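Local atomic coordinates of ORF 37 (Human herpesvirus 8 type M, PDB entry 3FHD), a protein that cleaves DNA as both endonuclease and exonuclease, accepting single- and double-stranded substrates, and helps process branched viral DNA intermediates toward unit-length packaged genomes. Residues 403-406 against 407-411. Sequence-based numbering, arbitrary orientation.
Sequences SSIV and EEYIG
I405 holds CG1 anti to its carbonyl carbon (chi1 -64°), which leaves CG2 beside that carbon and facing the Y409 ring one helical turn on, while chi2 of -58° turns CD1 toward E408. Y409 also sets CG anti to its carbonyl carbon (chi1 -83°), which puts the ring beside I405; the two side chains run alongside each other in the same direction, with I405 CG2 3.6 Å from Y409 CE2. I405 CD1 meets E408 OE1 at 3.4 Å, an apolar methyl beside a carboxylate oxygen, with these side chains likewise side by side. The other carboxylate oxygen, E408 OE2, is hydrogen-bonded to S232 OG and Q234 N.

Another i to i+4 pair joins V406 and I410, whose side chains cross at a slant with V406 CG1 3.8 Å from I410 CD1. Beneath these pairs the backbone bonds are regular alpha-helical ones: the amides of E407, E408, Y409 and I410 bond to the carbonyl oxygens of S403, S404, I405 and V406 at 3.0 to 3.1 Å. E407, its chain extended beyond CG, runs past the S403 carbonyl, CD 3.4 Å from S403 O. Its OE1 forms a salt bridge with K471 NZ and its OE2 a hydrogen bond with Y424 OH, while S403 OG is hydrogen-bonded to L400 O and to the same K471 NZ.

The segment is the C-terminal part of helix 394-412 in this PD-(D/E)XK nuclease, the V406 side chain about 14 Å from the bound magnesium ion and so outside the metal site of D243, E266 and I267. S403 and V406 rest on Y424 of strand 423-432, S404 packs against helix 468-489, and Y409 reaches helix 134-147, meeting H138 edge-to-face while its OH bonds to Q231 O.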
loop_
_atom_site.group_PDB
_atom_site.type_symbol
_atom_site.label_atom_id
_atom_site.label_comp_id
_atom_site.label_asym_id
_atom_site.label_seq_id
_atom_site.Cartn_x
_atom_site.Cartn_y
_atom_site.Cartn_z
ATOM N N SER A 403 0.024 1.670 8.461
ATOM C CA SER A 403 -0.342 1.514 9.863
ATOM C C SER A 403 -1.444 2.504 10.314
ATOM O O SER A 403 -2.352 2.132 11.050
ATOM C CB SER A 403 0.882 1.596 10.847
ATOM O OG SER A 403 1.384 2.927 10.974
ATOM N N SER A 404 -1.355 3.755 9.873
ATOM C CA SER A 404 -2.317 4.795 10.247
ATOM C C SER A 404 -3.725 4.465 9.715
ATOM O O SER A 404 -4.725 4.626 10.457
ATOM C CB SER A 404 -1.857 6.146 9.673
ATOM O OG SER A 404 -0.664 6.533 10.341
ATOM N N ILE A 405 -3.792 3.984 8.469
ATOM C CA ILE A 405 -5.074 3.618 7.860
ATOM C C ILE A 405 -5.654 2.359 8.502
ATOM O O ILE A 405 -6.840 2.338 8.842
ATOM C CB ILE A 405 -5.041 3.486 6.328
ATOM C CG1 ILE A 405 -4.726 4.850 5.654
ATOM C CG2 ILE A 405 -6.352 2.788 5.791
ATOM C CD1 ILE A 405 -5.712 5.944 6.000
ATOM N N VAL A 406 -4.835 1.326 8.683
ATOM C CA VAL A 406 -5.289 0.112 9.411
ATOM C C VAL A 406 -5.853 0.434 10.808
ATOM O O VAL A 406 -6.892 -0.089 11.238
ATOM C CB VAL A 406 -4.154 -0.952 9.522
ATOM C CG1 VAL A 406 -4.572 -2.060 10.479
ATOM C CG2 VAL A 406 -3.875 -1.579 8.182
ATOM N N GLU A 407 -5.126 1.262 11.564
ATOM C CA GLU A 407 -5.549 1.620 12.920
ATOM C C GLU A 407 -6.794 2.509 12.994
ATOM O O GLU A 407 -7.604 2.370 13.918
ATOM C CB GLU A 407 -4.366 2.185 13.708
ATOM C CG GLU A 407 -3.377 1.060 14.067
ATOM C CD GLU A 407 -1.959 1.538 14.333
ATOM O OE1 GLU A 407 -1.780 2.760 14.619
ATOM O OE2 GLU A 407 -1.026 0.685 14.250
ATOM N N GLU A 408 -6.948 3.375 12.000
ATOM C CA GLU A 408 -8.185 4.160 11.789
ATOM C C GLU A 408 -9.407 3.246 11.585
ATOM O O GLU A 408 -10.420 3.433 12.256
ATOM C CB GLU A 408 -7.987 5.121 10.595
ATOM C CG GLU A 408 -9.170 6.113 10.282
ATOM C CD GLU A 408 -8.844 6.985 9.041
ATOM O OE1 GLU A 408 -7.686 6.964 8.612
ATOM O OE2 GLU A 408 -9.722 7.696 8.480
ATOM N N TYR A 409 -9.301 2.255 10.697
ATOM C CA TYR A 409 -10.403 1.312 10.432
ATOM C C TYR A 409 -10.724 0.462 11.689
ATOM O O TYR A 409 -11.882 0.301 12.058
ATOM C CB TYR A 409 -10.039 0.390 9.262
ATOM C CG TYR A 409 -10.273 0.956 7.861
ATOM C CD1 TYR A 409 -11.123 0.286 6.959
ATOM C CD2 TYR A 409 -9.697 2.150 7.445
ATOM C CE1 TYR A 409 -11.336 0.782 5.646
ATOM C CE2 TYR A 409 -9.933 2.678 6.132
ATOM C CZ TYR A 409 -10.761 1.985 5.240
ATOM O OH TYR A 409 -10.973 2.446 3.935
ATOM N N ILE A 410 -9.698 -0.062 12.355
ATOM C CA ILE A 410 -9.891 -0.764 13.640
ATOM C C ILE A 410 -10.620 0.123 14.674
ATOM O O ILE A 410 -11.398 -0.381 15.475
ATOM C CB ILE A 410 -8.526 -1.240 14.225
ATOM C CG1 ILE A 410 -7.988 -2.383 13.401
ATOM C CG2 ILE A 410 -8.673 -1.682 15.741
ATOM C CD1 ILE A 410 -6.522 -2.706 13.678
ATOM N N GLY A 411 -10.331 1.433 14.660
ATOM C CA GLY A 411 -10.911 2.412 15.597
ATOM C C GLY A 411 -12.390 2.635 15.330
ATOM O O GLY A 411 -13.182 2.841 16.266
#